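Local coordinates for protein thymine dioxygenase (Neurospora crassa, PDB 5C3R) that probably oxidises thymine stepwise at its methyl group, as an iron- and 2-oxoglutarate-dependent dioxygenase of the iron/ascorbate-dependent oxidoreductase family, at residues Arg192-Pro197 and Arg288-Tyr293. Numbering follows the deposited sequence.
Sequences RLLHYP and RYSIAY. With AKG (2-oxoglutaric acid), chain F; HMU (5-hydroxymethyl uracil), chain G.
Y196 and R288 run alongside each other on neighbouring antiparallel strands and close on the distal C5 carboxylate of 2-oxoglutarate. R288, its chain drawn out straight as far as NE, gives NH2 to O3 (2.7 Å) and NH1 to O4 (3.0 Å) of 2-oxoglutarate, a two-pronged grip. The co-substrate's O4 also accepts Y196 OH and S290 OG, each at 2.7 Å, so three donors hold it. The Y196 ring and R288 guanidinium planes stand 52° apart, with CE2 of the ring 3.1 Å from R288 NH1. S290 OG sits at the tyrosine's ring edge, and L194 CD1 packs 3.4 Å from that OG. At the other end R192, bent at chi3 (-96°), hydrogen-bonds through NH1 to O2 of the 2-oxoglutarate C1 carboxylate while C6 of 5-hydroxymethyluracil lies over its guanidinium face; E124 salt-bridges NE. R288 NH2 has a second partner in Q227. Behind these groups, paired backbone bonds hold Y196 to R288 and R192 to A292; L194 N bonds S290 O, and only the return bond, S290 N to L194 O, is weak. The opposite face carries H195 and Y289, an offset ring pair with little overlap, and L193 against I291. This is the co-substrate wall of the double-stranded beta-helix, between strands 121-125 and 222-227, with helices 57-71 and 147-173 packed behind L193 and I291.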
ATOM      1  N   ARG A 192       6.368   1.072  -3.902  1.00 14.43           N
ATOM      2  CA  ARG A 192       7.200   1.206  -2.712  1.00 14.45           C
ATOM      3  C   ARG A 192       7.800  -0.139  -2.315  1.00 14.66           C
ATOM      4  O   ARG A 192       7.097  -1.031  -1.850  1.00 14.39           O
ATOM      5  CB  ARG A 192       6.391   1.782  -1.548  1.00 14.27           C
ATOM      6  CG  ARG A 192       7.183   1.909  -0.248  1.00 14.55           C
ATOM      7  CD  ARG A 192       6.321   2.343   0.928  1.00 14.43           C
ATOM      8  NE  ARG A 192       6.366   3.788   1.167  1.00 14.59           N
ATOM      9  CZ  ARG A 192       5.768   4.407   2.191  1.00 14.56           C
ATOM     10  NH1 ARG A 192       5.054   3.726   3.090  1.00 14.35           N
ATOM     11  NH2 ARG A 192       5.876   5.725   2.314  1.00 14.73           N
ATOM     12  N   LEU A 193       9.108  -0.273  -2.496  1.00 15.20           N
ATOM     13  CA  LEU A 193       9.839  -1.433  -1.995  1.00 15.54           C
ATOM     14  C   LEU A 193      10.159  -1.174  -0.531  1.00 15.60           C
ATOM     15  O   LEU A 193      10.558  -0.068  -0.171  1.00 15.64           O
ATOM     16  CB  LEU A 193      11.132  -1.645  -2.783  1.00 16.06           C
ATOM     17  CG  LEU A 193      10.995  -1.732  -4.305  1.00 16.21           C
ATOM     18  CD1 LEU A 193      12.372  -1.865  -4.929  1.00 16.92           C
ATOM     19  CD2 LEU A 193      10.114  -2.895  -4.727  1.00 16.12           C
ATOM     20  N   LEU A 194       9.966  -2.188   0.310  1.00 15.72           N
ATOM     21  CA  LEU A 194      10.163  -2.050   1.748  1.00 15.89           C
ATOM     22  C   LEU A 194      11.070  -3.143   2.280  1.00 16.89           C
ATOM     23  O   LEU A 194      10.964  -4.306   1.893  1.00 17.17           O
ATOM     24  CB  LEU A 194       8.824  -2.112   2.484  1.00 15.33           C
ATOM     25  CG  LEU A 194       7.992  -0.827   2.505  1.00 14.75           C
ATOM     26  CD1 LEU A 194       6.506  -1.136   2.644  1.00 14.36           C
ATOM     27  CD2 LEU A 194       8.458   0.083   3.627  1.00 14.80           C
ATOM     28  N   HIS A 195      11.961  -2.752   3.179  1.00 17.81           N
ATOM     29  CA  HIS A 195      12.803  -3.686   3.890  1.00 18.83           C
ATOM     30  C   HIS A 195      12.797  -3.296   5.358  1.00 18.86           C
ATOM     31  O   HIS A 195      13.150  -2.170   5.709  1.00 18.97           O
ATOM     32  CB  HIS A 195      14.215  -3.669   3.310  1.00 19.84           C
ATOM     33  CG  HIS A 195      15.216  -4.424   4.122  1.00 20.77           C
ATOM     34  ND1 HIS A 195      16.413  -3.872   4.521  1.00 21.52           N
ATOM     35  CD2 HIS A 195      15.200  -5.685   4.615  1.00 21.31           C
ATOM     36  CE1 HIS A 195      17.097  -4.762   5.218  1.00 22.18           C
ATOM     37  NE2 HIS A 195      16.383  -5.872   5.290  1.00 22.08           N
ATOM     38  N   TYR A 196      12.337  -4.222   6.192  1.00 19.00           N
ATOM     39  CA  TYR A 196      12.337  -4.067   7.633  1.00 19.42           C
ATOM     40  C   TYR A 196      13.470  -4.951   8.154  1.00 20.37           C
ATOM     41  O   TYR A 196      13.319  -6.175   8.206  1.00 20.40           O
ATOM     42  CB  TYR A 196      10.995  -4.519   8.228  1.00 19.14           C
ATOM     43  CG  TYR A 196       9.771  -3.792   7.691  1.00 18.45           C
ATOM     44  CD1 TYR A 196       9.281  -2.656   8.322  1.00 18.17           C
ATOM     45  CD2 TYR A 196       9.092  -4.258   6.569  1.00 18.18           C
ATOM     46  CE1 TYR A 196       8.158  -1.995   7.845  1.00 17.66           C
ATOM     47  CE2 TYR A 196       7.975  -3.596   6.078  1.00 17.64           C
ATOM     48  CZ  TYR A 196       7.512  -2.471   6.724  1.00 17.39           C
ATOM     49  OH  TYR A 196       6.400  -1.821   6.257  1.00 17.08           O
ATOM     50  N   PRO A 197      14.621  -4.344   8.507  1.00 21.09           N
ATOM     51  CA  PRO A 197      15.813  -5.130   8.841  1.00 22.38           C
ATOM     52  C   PRO A 197      15.632  -6.107  10.003  1.00 23.36           C
ATOM     53  O   PRO A 197      14.701  -5.978  10.796  1.00 22.61           O
ATOM     54  CB  PRO A 197      16.848  -4.060   9.230  1.00 22.55           C
ATOM     55  CG  PRO A 197      16.393  -2.816   8.563  1.00 21.89           C
ATOM     56  CD  PRO A 197      14.896  -2.895   8.533  1.00 21.12           C
ATOM     57  N   ARG A 288      12.205  -8.563   7.236  1.00 20.36           N
ATOM     58  CA  ARG A 288      10.902  -8.641   6.589  1.00 19.37           C
ATOM     59  C   ARG A 288      10.907  -7.783   5.326  1.00 18.91           C
ATOM     60  O   ARG A 288      11.303  -6.613   5.358  1.00 18.63           O
ATOM     61  CB  ARG A 288       9.793  -8.184   7.539  1.00 18.85           C
ATOM     62  CG  ARG A 288       8.409  -8.150   6.903  1.00 18.20           C
ATOM     63  CD  ARG A 288       7.306  -7.975   7.927  1.00 17.94           C
ATOM     64  NE  ARG A 288       5.986  -8.055   7.304  1.00 17.65           N
ATOM     65  CZ  ARG A 288       5.358  -7.047   6.698  1.00 17.17           C
ATOM     66  NH1 ARG A 288       5.915  -5.840   6.627  1.00 16.93           N
ATOM     67  NH2 ARG A 288       4.156  -7.246   6.160  1.00 16.83           N
ATOM     68  N   TYR A 289      10.486  -8.388   4.216  1.00 18.65           N
ATOM     69  CA  TYR A 289      10.335  -7.699   2.939  1.00 18.36           C
ATOM     70  C   TYR A 289       8.867  -7.643   2.553  1.00 17.50           C
ATOM     71  O   TYR A 289       8.141  -8.634   2.660  1.00 17.44           O
ATOM     72  CB  TYR A 289      11.097  -8.429   1.833  1.00 19.06           C
ATOM     73  CG  TYR A 289      12.596  -8.382   1.988  1.00 20.12           C
ATOM     74  CD1 TYR A 289      13.331  -7.299   1.513  1.00 20.20           C
ATOM     75  CD2 TYR A 289      13.282  -9.420   2.610  1.00 20.88           C
ATOM     76  CE1 TYR A 289      14.708  -7.253   1.653  1.00 20.94           C
ATOM     77  CE2 TYR A 289      14.657  -9.381   2.755  1.00 21.64           C
ATOM     78  CZ  TYR A 289      15.363  -8.298   2.275  1.00 21.66           C
ATOM     79  OH  TYR A 289      16.729  -8.264   2.423  1.00 22.90           O
ATOM     80  N   SER A 290       8.432  -6.468   2.119  1.00 16.71           N
ATOM     81  CA  SER A 290       7.124  -6.320   1.512  1.00 16.00           C
ATOM     82  C   SER A 290       7.240  -5.323   0.371  1.00 15.55           C
ATOM     83  O   SER A 290       8.239  -4.618   0.257  1.00 15.42           O
ATOM     84  CB  SER A 290       6.087  -5.853   2.537  1.00 15.69           C
ATOM     85  OG  SER A 290       6.354  -4.531   2.980  1.00 15.89           O
ATOM     86  N   ILE A 291       6.220  -5.295  -0.477  1.00 15.21           N
ATOM     87  CA  ILE A 291       6.130  -4.333  -1.562  1.00 15.07           C
ATOM     88  C   ILE A 291       4.724  -3.742  -1.572  1.00 14.69           C
ATOM     89  O   ILE A 291       3.733  -4.471  -1.750  1.00 14.83           O
ATOM     90  CB  ILE A 291       6.411  -4.990  -2.928  1.00 15.48           C
ATOM     91  CG1 ILE A 291       7.830  -5.570  -2.955  1.00 16.05           C
ATOM     92  CG2 ILE A 291       6.218  -3.975  -4.046  1.00 15.44           C
ATOM     93  CD1 ILE A 291       8.202  -6.251  -4.256  1.00 16.54           C
ATOM     94  N   ALA A 292       4.645  -2.426  -1.393  1.00 14.25           N
ATOM     95  CA  ALA A 292       3.380  -1.710  -1.432  1.00 13.72           C
ATOM     96  C   ALA A 292       3.293  -0.931  -2.728  1.00 13.63           C
ATOM     97  O   ALA A 292       4.039   0.020  -2.942  1.00 13.74           O
ATOM     98  CB  ALA A 292       3.261  -0.775  -0.244  1.00 13.49           C
ATOM     99  N   TYR A 293       2.378  -1.341  -3.599  1.00 13.43           N
ATOM    100  CA  TYR A 293       2.127  -0.623  -4.834  1.00 13.29           C
ATOM    101  C   TYR A 293       0.910   0.272  -4.626  1.00 12.90           C
ATOM    102  O   TYR A 293      -0.236  -0.181  -4.670  1.00 12.87           O
ATOM    103  CB  TYR A 293       1.900  -1.610  -5.979  1.00 13.66           C
ATOM    104  CG  TYR A 293       1.783  -0.972  -7.339  1.00 13.90           C
ATOM    105  CD1 TYR A 293       2.912  -0.704  -8.100  1.00 14.31           C
ATOM    106  CD2 TYR A 293       0.541  -0.647  -7.872  1.00 13.95           C
ATOM    107  CE1 TYR A 293       2.813  -0.123  -9.354  1.00 14.62           C
ATOM    108  CE2 TYR A 293       0.427  -0.079  -9.132  1.00 14.22           C
ATOM    109  CZ  TYR A 293       1.568   0.182  -9.870  1.00 14.60           C
ATOM    110  OH  TYR A 293       1.468   0.754 -11.122  1.00 14.90           O
TER
HETATM  111  C1  AKG F 402       2.578   1.019   3.711  1.00 19.47           C
HETATM  112  O1  AKG F 402       1.720   1.906   3.516  1.00 18.92           O
HETATM  113  O2  AKG F 402       3.736   1.136   3.258  1.00 19.44           O
HETATM  114  C2  AKG F 402       2.209  -0.174   4.491  1.00 19.97           C
HETATM  115  O5  AKG F 402       1.076  -0.251   4.978  1.00 19.87           O
HETATM  116  C3  AKG F 402       3.236  -1.277   4.693  1.00 19.93           C
HETATM  117  C4  AKG F 402       2.594  -2.586   5.149  1.00 20.01           C
HETATM  118  C5  AKG F 402       3.575  -3.745   5.112  1.00 19.90           C
HETATM  119  O3  AKG F 402       3.105  -4.891   5.226  1.00 19.59           O
HETATM  120  O4  AKG F 402       4.809  -3.550   4.977  1.00 19.82           O
HETATM  121  N1  HMU G 403       2.914   6.914   0.336  1.00 28.60           N
HETATM  122  C2  HMU G 403       2.001   6.972  -0.811  1.00 28.14           C
HETATM  123  O2  HMU G 403       2.382   7.403  -1.875  1.00 27.59           O
HETATM  124  N3  HMU G 403       0.617   6.503  -0.652  1.00 28.24           N
HETATM  125  C4  HMU G 403       0.184   5.997   0.605  1.00 27.78           C
HETATM  126  O3  HMU G 403       1.683   4.556   3.592  1.00 27.62           O
HETATM  127  O4  HMU G 403      -0.955   5.615   0.713  1.00 27.33           O
HETATM  128  C5  HMU G 403       1.109   5.940   1.739  1.00 28.08           C
HETATM  129  CM5 HMU G 403       0.679   5.403   3.088  1.00 27.80           C
HETATM  130  C6  HMU G 403       2.476   6.407   1.573  1.00 28.24           C